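Local coordinates for protein intracellular exo-alpha-(1->5)-L-arabinofuranosidase (Bifidobacterium longum, PDB 2Y2W) that hydrolyses terminal alpha-(1->5)-linked L-arabinofuranosyl residues in branched and debranched arabinans, also acting on arabinoxylan, and so helps degrade the plant cell wall, at residues Ser282-Tyr287 / Phe338-Val343; Gly213-Gly218 / Gly254-Tyr259; Pro61-Ser66 / Arg403-Ala408; Leu304-Asp309 / Ala385-Ser390. One frame throughout, in Å; residues are numbered along the deposited sequence.

Contact 1. Residues Ser282-Tyr287 / Phe338-Val343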
# COMPACT_ATOMS: atom_id res chain seq x y z
N SER D 282 -8.13 21.46 2.78
CA SER D 282 -7.30 22.15 3.76
C SER D 282 -6.34 23.15 3.11
O SER D 282 -5.79 22.89 2.04
CB SER D 282 -6.50 21.15 4.60
OG SER D 282 -5.37 20.68 3.90
N CYS D 283 -6.16 24.29 3.77
CA CYS D 283 -5.19 25.29 3.35
C CYS D 283 -4.23 25.58 4.50
O CYS D 283 -4.64 25.72 5.65
CB CYS D 283 -5.89 26.58 2.93
SG CYS D 283 -7.00 26.41 1.53
N HIS D 284 -2.94 25.66 4.16
CA HIS D 284 -1.90 25.94 5.14
C HIS D 284 -1.13 27.20 4.76
O HIS D 284 -0.63 27.31 3.64
CB HIS D 284 -0.96 24.74 5.27
CG HIS D 284 -1.60 23.52 5.87
ND1 HIS D 284 -0.93 22.66 6.71
CD2 HIS D 284 -2.86 23.04 5.77
CE1 HIS D 284 -1.75 21.69 7.08
NE2 HIS D 284 -2.93 21.90 6.53
N ALA D 285 -1.04 28.15 5.69
CA ALA D 285 -0.41 29.44 5.42
C ALA D 285 0.37 29.99 6.62
O ALA D 285 -0.23 30.48 7.58
CB ALA D 285 -1.44 30.45 4.94
N TYR D 286 1.69 29.90 6.54
CA TYR D 286 2.57 30.46 7.57
C TYR D 286 3.32 31.68 7.03
O TYR D 286 3.69 31.72 5.85
CB TYR D 286 3.58 29.41 8.05
CG TYR D 286 3.00 28.28 8.88
CD1 TYR D 286 2.65 28.47 10.21
CD2 TYR D 286 2.82 27.01 8.32
CE1 TYR D 286 2.13 27.43 10.98
CE2 TYR D 286 2.30 25.96 9.08
CZ TYR D 286 1.95 26.18 10.40
OH TYR D 286 1.44 25.15 11.15
N TYR D 287 3.54 32.66 7.90
CA TYR D 287 4.22 33.90 7.51
C TYR D 287 5.18 34.39 8.60
O TYR D 287 4.93 34.19 9.78
CB TYR D 287 3.20 35.00 7.21
CG TYR D 287 2.12 34.60 6.24
CD1 TYR D 287 2.36 34.60 4.86
CD2 TYR D 287 0.86 34.21 6.69
CE1 TYR D 287 1.36 34.23 3.97
CE2 TYR D 287 -0.14 33.83 5.81
CZ TYR D 287 0.12 33.85 4.44
OH TYR D 287 -0.87 33.48 3.56
N PHE D 338 -8.83 26.40 6.58
CA PHE D 338 -7.50 26.93 6.90
C PHE D 338 -6.97 26.36 8.22
O PHE D 338 -6.75 27.08 9.19
CB PHE D 338 -7.54 28.46 6.96
CG PHE D 338 -6.94 29.13 5.75
CD1 PHE D 338 -7.69 29.34 4.61
CD2 PHE D 338 -5.61 29.54 5.76
CE1 PHE D 338 -7.13 29.95 3.49
CE2 PHE D 338 -5.04 30.15 4.65
CZ PHE D 338 -5.80 30.36 3.51
N ASP D 339 -6.76 25.04 8.22
CA ASP D 339 -6.47 24.31 9.46
C ASP D 339 -5.04 24.45 9.99
O ASP D 339 -4.72 23.94 11.06
CB ASP D 339 -6.90 22.84 9.35
CG ASP D 339 -6.32 22.13 8.13
OD1 ASP D 339 -5.47 22.71 7.42
OD2 ASP D 339 -6.73 20.97 7.89
N GLU D 340 -4.19 25.15 9.24
CA GLU D 340 -2.88 25.56 9.74
C GLU D 340 -2.54 26.96 9.22
O GLU D 340 -2.15 27.12 8.06
CB GLU D 340 -1.79 24.55 9.38
CG GLU D 340 -1.71 23.36 10.33
CD GLU D 340 -0.49 22.48 10.10
OE1 GLU D 340 0.60 23.02 9.81
OE2 GLU D 340 -0.63 21.24 10.23
N TRP D 341 -2.70 27.96 10.08
CA TRP D 341 -2.35 29.34 9.74
C TRP D 341 -1.68 30.05 10.91
O TRP D 341 -1.78 29.60 12.05
CB TRP D 341 -3.57 30.12 9.24
CG TRP D 341 -4.58 30.47 10.31
CD1 TRP D 341 -5.63 29.71 10.72
CD2 TRP D 341 -4.62 31.66 11.10
NE1 TRP D 341 -6.33 30.35 11.71
CE2 TRP D 341 -5.72 31.56 11.97
CE3 TRP D 341 -3.82 32.82 11.16
CZ2 TRP D 341 -6.06 32.56 12.88
CZ3 TRP D 341 -4.16 33.82 12.07
CH2 TRP D 341 -5.27 33.68 12.92
N GLY D 342 -0.99 31.15 10.61
CA GLY D 342 -0.37 31.97 11.65
C GLY D 342 1.05 32.40 11.34
O GLY D 342 1.58 32.11 10.26
N VAL D 343 1.67 33.10 12.29
CA VAL D 343 3.04 33.56 12.16
C VAL D 343 4.01 32.52 12.70
O VAL D 343 3.89 32.09 13.85
CB VAL D 343 3.25 34.92 12.88
CG1 VAL D 343 4.72 35.31 12.91
CG2 VAL D 343 2.44 36.02 12.20
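C283 lays its CB over the centre of the F338 ring, 3.6 Å from the centroid, while A285 CB comes to the ring's edge, 3.6 Å from F338 CE2. This is the tight side of the contact: the residues are buried, and F313 of helix 307-327 meets F338 edge to face. Between the backbones, A285 N gives E340 O a 2.8 Å bond that is nearly straight, at 162°. Further along, G342 N to A285 O and Y287 N to G342 O are longer and more bent. The pairing is parallel and joins the sixth and seventh strands of the eight-stranded barrel, the core of the catalytic domain in family 51. H284, Y286 and E340, the last probably the nucleophile, share the other face. E340 CB sits over the H284 ring, off-centre, 3.6 Å from its centroid. Beyond CG the chain is extended, and OE1 ends 2.7 Å from Y286 OH, at the edge of the tyrosine ring; that hydroxyl stands 39° out of the carboxylate plane. OE2 forms a salt bridge with R109. An alanine in place of E340 would probably leave the Y286 hydroxyl and R109 without these partners while keeping the CB over H284. The looser side is at Y286, which is partly exposed and has only G342, without a side chain, across from it in the pairing. W344 covers part of the tyrosine ring, edge to face.

Contact 2. Residues Gly213-Gly218 / Gly254-Tyr259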
# COMPACT_ATOMS: atom_id res chain seq x y z
N GLY D 213 -5.26 12.42 6.75
CA GLY D 213 -3.84 12.64 6.56
C GLY D 213 -3.41 14.05 6.87
O GLY D 213 -4.25 14.91 7.18
N ASN D 214 -2.11 14.29 6.78
CA ASN D 214 -1.53 15.61 6.98
C ASN D 214 -0.46 15.93 5.95
O ASN D 214 0.40 15.10 5.65
CB ASN D 214 -0.92 15.71 8.38
CG ASN D 214 -0.32 17.07 8.64
OD1 ASN D 214 -1.03 18.03 8.95
ND2 ASN D 214 1.00 17.18 8.51
N GLU D 215 -0.53 17.15 5.40
CA GLU D 215 0.49 17.71 4.50
C GLU D 215 1.15 16.66 3.60
O GLU D 215 2.38 16.60 3.50
CB GLU D 215 1.54 18.49 5.29
CG GLU D 215 1.03 19.78 5.93
CD GLU D 215 2.11 20.57 6.65
OE1 GLU D 215 2.95 19.95 7.35
OE2 GLU D 215 2.13 21.81 6.54
N MET D 216 0.33 15.85 2.94
CA MET D 216 0.82 14.73 2.14
C MET D 216 1.57 15.15 0.87
O MET D 216 2.19 14.31 0.21
CB MET D 216 -0.34 13.78 1.80
CG MET D 216 -0.98 13.13 3.02
SD MET D 216 0.18 12.16 4.02
CE MET D 216 0.47 10.77 2.93
N ASP D 217 1.52 16.44 0.54
CA ASP D 217 2.24 16.99 -0.61
C ASP D 217 3.67 17.40 -0.25
O ASP D 217 4.54 17.48 -1.12
CB ASP D 217 1.49 18.19 -1.20
CG ASP D 217 1.41 19.38 -0.25
OD1 ASP D 217 1.36 19.16 0.98
OD2 ASP D 217 1.39 20.53 -0.74
N GLY D 218 3.90 17.68 1.03
CA GLY D 218 5.22 18.10 1.51
C GLY D 218 6.21 16.95 1.50
O GLY D 218 5.93 15.89 2.06
N GLY D 254 -4.80 19.74 1.23
CA GLY D 254 -4.57 20.63 0.09
C GLY D 254 -3.09 20.89 -0.01
O GLY D 254 -2.28 19.97 0.15
N SER D 255 -2.73 22.15 -0.25
CA SER D 255 -1.33 22.54 -0.29
C SER D 255 -0.83 22.95 1.10
O SER D 255 -1.57 23.50 1.92
CB SER D 255 -1.11 23.67 -1.30
OG SER D 255 -1.27 23.19 -2.63
N SER D 256 0.45 22.67 1.35
CA SER D 256 1.10 23.03 2.60
C SER D 256 1.51 24.50 2.61
O SER D 256 2.00 25.01 3.62
CB SER D 256 2.31 22.14 2.85
OG SER D 256 1.91 20.78 2.97
N GLY D 257 1.30 25.16 1.47
CA GLY D 257 1.65 26.57 1.30
C GLY D 257 1.45 27.02 -0.14
O GLY D 257 1.34 26.19 -1.05
N ALA D 258 1.41 28.33 -0.34
CA ALA D 258 1.23 28.92 -1.67
C ALA D 258 2.48 28.76 -2.54
O ALA D 258 2.40 28.79 -3.77
CB ALA D 258 0.85 30.39 -1.55
N TYR D 259 3.62 28.60 -1.88
CA TYR D 259 4.92 28.44 -2.56
C TYR D 259 5.05 27.09 -3.27
O TYR D 259 5.85 26.96 -4.20
CB TYR D 259 6.07 28.62 -1.55
CG TYR D 259 5.98 27.72 -0.33
CD1 TYR D 259 6.48 26.42 -0.36
CD2 TYR D 259 5.41 28.18 0.86
CE1 TYR D 259 6.40 25.59 0.76
CE2 TYR D 259 5.33 27.36 1.98
CZ TYR D 259 5.83 26.07 1.92
OH TYR D 259 5.75 25.26 3.03
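D217 and S256 make a polar contact between two loops, those that follow strands 209-212 and 249-252, the fourth and fifth strands of the barrel. Both carboxylate oxygens of D217 are used. S256 N donates to the syn lone pair of OD2 at 3.1 Å with an angle of 154°, and S256 OG donates to OD1 at 2.6 Å, approaching on the syn side only 16° out of the carboxylate plane. Two bonds from one residue grip both oxygens and fix the rotation of the carboxylate. The first torsion of the aspartate sets CG between its own backbone N and carbonyl carbon (chi1 65°). A type I turn from E215 to G218, closed by G218 N to E215 O at 3.1 Å, carries D217. The serine hydroxyl also packs beside E215, 3.2 Å from its CG, so S256 borders the glutamate chain as well as gripping the aspartate. E215 OE2 in turn is hydrogen-bonded to H284 ND1. An Asn-Glu pair just after the fourth strand, here N214 and E215, is the position of the acid/base in (beta/alpha)8 retaining glycosidases of this kind, consistent with E215 as proton donor/acceptor.

Contact 3. Residues Pro61-Ser66 / Arg403-Ala408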
# COMPACT_ATOMS: atom_id res chain seq x y z
N PRO D 61 -18.60 29.48 13.61
CA PRO D 61 -17.87 29.34 14.87
C PRO D 61 -16.54 28.59 14.75
O PRO D 61 -15.67 28.75 15.61
CB PRO D 61 -18.84 28.56 15.76
CG PRO D 61 -20.18 28.89 15.21
CD PRO D 61 -19.99 28.99 13.74
N ARG D 62 -16.39 27.78 13.70
CA ARG D 62 -15.17 26.98 13.49
C ARG D 62 -13.99 27.81 12.98
O ARG D 62 -12.86 27.33 12.96
CB ARG D 62 -15.44 25.82 12.53
CG ARG D 62 -16.17 24.65 13.15
CD ARG D 62 -15.85 23.38 12.39
NE ARG D 62 -16.68 22.26 12.82
CZ ARG D 62 -17.61 21.68 12.06
NH1 ARG D 62 -17.84 22.10 10.82
NH2 ARG D 62 -18.30 20.66 12.55
N LEU D 63 -14.27 29.04 12.57
CA LEU D 63 -13.23 29.97 12.13
C LEU D 63 -12.27 30.32 13.27
O LEU D 63 -11.13 30.72 13.02
CB LEU D 63 -13.86 31.23 11.54
CG LEU D 63 -13.06 31.99 10.48
CD1 LEU D 63 -13.01 31.20 9.18
CD2 LEU D 63 -13.66 33.36 10.24
N PHE D 64 -12.74 30.17 14.50
CA PHE D 64 -11.93 30.46 15.68
C PHE D 64 -11.41 29.18 16.34
O PHE D 64 -11.36 29.07 17.57
CB PHE D 64 -12.70 31.33 16.67
CG PHE D 64 -13.29 32.57 16.04
CD1 PHE D 64 -12.47 33.60 15.60
CD2 PHE D 64 -14.67 32.69 15.88
CE1 PHE D 64 -13.00 34.74 15.01
CE2 PHE D 64 -15.21 33.82 15.29
CZ PHE D 64 -14.38 34.85 14.86
N GLY D 65 -11.00 28.22 15.51
CA GLY D 65 -10.42 26.99 16.00
C GLY D 65 -8.91 27.07 16.16
O GLY D 65 -8.27 27.99 15.63
N SER D 66 -8.35 26.12 16.89
CA SER D 66 -6.90 26.01 17.05
C SER D 66 -6.43 24.58 16.75
O SER D 66 -7.16 23.80 16.13
CB SER D 66 -6.46 26.45 18.45
OG SER D 66 -5.04 26.54 18.53
N ARG D 403 -15.08 28.12 5.92
CA ARG D 403 -15.99 27.84 7.02
C ARG D 403 -15.28 27.26 8.25
O ARG D 403 -15.91 26.99 9.27
CB ARG D 403 -17.13 26.93 6.56
CG ARG D 403 -17.95 27.46 5.38
CD ARG D 403 -18.70 28.75 5.70
NE ARG D 403 -19.60 28.62 6.84
CZ ARG D 403 -20.39 29.58 7.31
NH1 ARG D 403 -20.40 30.78 6.73
NH2 ARG D 403 -21.17 29.35 8.36
N SER D 404 -13.97 27.09 8.14
CA SER D 404 -13.15 26.61 9.25
C SER D 404 -11.72 27.13 9.16
O SER D 404 -11.16 27.24 8.07
CB SER D 404 -13.14 25.08 9.30
OG SER D 404 -12.45 24.63 10.46
N ALA D 405 -11.15 27.45 10.31
CA ALA D 405 -9.75 27.86 10.41
C ALA D 405 -9.15 27.42 11.74
O ALA D 405 -9.78 27.57 12.79
CB ALA D 405 -9.61 29.37 10.22
N SER D 406 -7.94 26.88 11.70
CA SER D 406 -7.25 26.45 12.90
C SER D 406 -5.90 27.13 13.02
O SER D 406 -5.01 26.89 12.20
CB SER D 406 -7.07 24.92 12.92
OG SER D 406 -8.27 24.25 12.59
N ARG D 407 -5.76 27.99 14.03
CA ARG D 407 -4.51 28.68 14.27
C ARG D 407 -3.50 27.73 14.92
O ARG D 407 -3.82 27.05 15.89
CB ARG D 407 -4.71 29.92 15.14
CG ARG D 407 -3.56 30.91 15.04
CD ARG D 407 -3.34 31.66 16.34
NE ARG D 407 -2.02 32.29 16.38
CZ ARG D 407 -0.91 31.69 16.78
NH1 ARG D 407 -0.93 30.42 17.18
NH2 ARG D 407 0.24 32.35 16.77
N ALA D 408 -2.29 27.70 14.37
CA ALA D 408 -1.24 26.82 14.85
C ALA D 408 -0.17 27.62 15.61
O ALA D 408 0.39 28.56 15.07
CB ALA D 408 -0.61 26.07 13.69
O HOH W 1 -9.63 23.91 14.69
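Closure of the parallel eight-stranded barrel is the work of this contact, where G65 and S406 pair the first strand with the eighth. G65 O takes a 3.0 Å bond from R407 N, while G65 N gives a weak, bent one back to A405 O. Ahead of the strand, residues 61-63 have helix-like backbone angles, and the contact continues there: A405 N donates to R62 O at 3.2 Å, straight at the hydrogen but from 43° above the carbonyl plane. G65 suits its place, since a CB there would come 3.0 Å from A405 O. At the other end S66 turns OG anti to its backbone N (chi1 -171°), and this hydroxyl donates to R407 O at 3.0 Å. A water donates to S66 O, 2.9 Å away; its second leg, to S406 OG, is too short to be more than doubtful. Apolar contact is slight: L63 CD1 touches A405 CB at 4.0 Å. R62 lays its CB against R403 O at 3.5 Å, then its extended chain carries the guanidinium away to salt bridges with E162 and E249, on strands 162-167 and 249-252. R407, its chain bent, leads its guanidinium away from 61-66 to a salt bridge with E388. Around this seam, strand 335-341 pairs with the far side of 402-408 through F338, and T106 and C107 bond to the backbone of 61-66. L63 and A405 are covered by helix 382-397, through L396 and L395, and F64 packs on both that helix and helix 431-440.

Contact 4. Residues Leu304-Asp309 / Ala385-Ser390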
# COMPACT_ATOMS: atom_id res chain seq x y z
N LEU D 304 3.99 42.66 6.72
CA LEU D 304 2.76 43.31 7.19
C LEU D 304 1.61 43.18 6.19
O LEU D 304 0.44 43.27 6.56
CB LEU D 304 3.02 44.78 7.54
CG LEU D 304 3.90 45.06 8.76
CD1 LEU D 304 4.52 46.45 8.68
CD2 LEU D 304 3.13 44.88 10.07
N ALA D 305 1.95 42.94 4.92
CA ALA D 305 0.96 42.74 3.87
C ALA D 305 0.79 41.26 3.51
O ALA D 305 0.46 40.92 2.37
CB ALA D 305 1.32 43.56 2.64
N SER D 306 1.00 40.38 4.49
CA SER D 306 0.92 38.93 4.29
C SER D 306 -0.49 38.43 3.98
O SER D 306 -0.66 37.34 3.43
CB SER D 306 1.49 38.17 5.49
OG SER D 306 2.90 38.26 5.51
N SER D 307 -1.49 39.23 4.34
CA SER D 307 -2.89 38.92 4.05
C SER D 307 -3.17 38.80 2.55
O SER D 307 -4.07 38.07 2.14
CB SER D 307 -3.82 39.97 4.68
OG SER D 307 -3.29 41.27 4.54
N GLU D 308 -2.38 39.52 1.75
CA GLU D 308 -2.49 39.49 0.29
C GLU D 308 -2.16 38.12 -0.30
O GLU D 308 -2.75 37.71 -1.31
CB GLU D 308 -1.58 40.56 -0.33
CG GLU D 308 -1.91 41.99 0.09
CD GLU D 308 -3.26 42.46 -0.42
OE1 GLU D 308 -3.51 42.36 -1.64
OE2 GLU D 308 -4.07 42.95 0.40
N ASP D 309 -1.22 37.42 0.33
CA ASP D 309 -0.89 36.04 -0.02
C ASP D 309 -2.10 35.14 0.26
O ASP D 309 -2.48 34.33 -0.58
CB ASP D 309 0.35 35.58 0.74
CG ASP D 309 0.81 34.18 0.34
OD1 ASP D 309 0.28 33.19 0.88
OD2 ASP D 309 1.70 34.08 -0.53
N ALA D 385 1.66 40.26 15.88
CA ALA D 385 0.26 40.31 16.29
C ALA D 385 -0.61 41.07 15.29
O ALA D 385 -1.73 40.64 15.00
CB ALA D 385 0.14 40.93 17.67
N VAL D 386 -0.09 42.17 14.76
CA VAL D 386 -0.83 43.00 13.79
C VAL D 386 -1.06 42.24 12.48
O VAL D 386 -2.11 42.38 11.85
CB VAL D 386 -0.12 44.37 13.54
CG1 VAL D 386 -0.87 45.19 12.49
CG2 VAL D 386 -0.01 45.17 14.83
N VAL D 387 -0.08 41.42 12.09
CA VAL D 387 -0.20 40.58 10.90
C VAL D 387 -1.30 39.52 11.08
O VAL D 387 -2.11 39.30 10.17
CB VAL D 387 1.15 39.92 10.52
CG1 VAL D 387 0.99 38.96 9.34
CG2 VAL D 387 2.18 40.98 10.18
N GLU D 388 -1.35 38.89 12.26
CA GLU D 388 -2.39 37.90 12.57
C GLU D 388 -3.78 38.53 12.63
O GLU D 388 -4.76 37.91 12.22
CB GLU D 388 -2.07 37.14 13.85
CG GLU D 388 -1.00 36.06 13.67
CD GLU D 388 -0.91 35.09 14.84
OE1 GLU D 388 -1.90 34.94 15.59
OE2 GLU D 388 0.16 34.47 15.00
N GLY D 389 -3.85 39.76 13.15
CA GLY D 389 -5.09 40.54 13.16
C GLY D 389 -5.64 40.75 11.76
O GLY D 389 -6.85 40.65 11.55
N SER D 390 -4.76 41.04 10.81
CA SER D 390 -5.15 41.25 9.41
C SER D 390 -5.50 39.94 8.70
O SER D 390 -6.35 39.92 7.81
CB SER D 390 -4.07 42.01 8.63
OG SER D 390 -2.94 41.19 8.37
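V387 and L304 carry the apolar part of the contact, between helix 382-397 and the junction that leads from helix 297-304 into helix 307-327. The two side chains cross at about a right angle, with L304 CD2 4.0 Å from V387 CG2. V387 CG2 also sits 3.8 Å from L304 CA, so it rests on the leucine backbone as well as on the end of its side chain. The other branch, CG1, is anti to the valine backbone N (chi1 176°) and lies 4.0 Å from S306 CB. The valine thus straddles both residues with its two methyls.

Polar groups come near one another without bonding. S307 OG and S390 OG are 3.8 Å apart, and S307 CB is 4.0 Å from S390 OG. Two of the hydroxyls find partners in their own part of the chain. S390 OG, placed between its backbone N and carbonyl carbon (chi1 73°), turns back along its helix and donates to V387 O at 2.7 Å, the donor tilted 25° from the carbonyl plane. S306 OG likewise bonds the carbonyl of F303. An alanine at S390 would probably leave V387 O without this hydroxyl and open a small gap facing S307.

V484 of strand 478-485 touches V386 and S390, bringing the beta-rich part of the chain against this pair of barrel helices. With L304, V387 and small serines as the main side chains, and no hydrogen bond between the segments, the two are held by modest van der Waals contact, while the buried hydroxyls of S306 and S390 are satisfied locally.

In the fold
From the N terminus, residues 61-66 open contact 3, whose partner 403-408 comes so late that its loop encloses every other contact and closes the barrel. Contact 2 is the first to close, 213-218 with 254-259, tying the loops after the fourth and fifth strands; it is complete before 282-287 opens contact 1. Contacts 1 and 4 cross: 304-309 leaves before 338-343 closes contact 1, and 385-390 then closes contact 4. Contact 1 is the middle piece, touching contact 2 through S282 OG and G254 N, contact 3 through the pairing of F338 with S404 and S406, and contact 4 through Y287 and D309. Contacts 3 and 4 meet through a salt bridge.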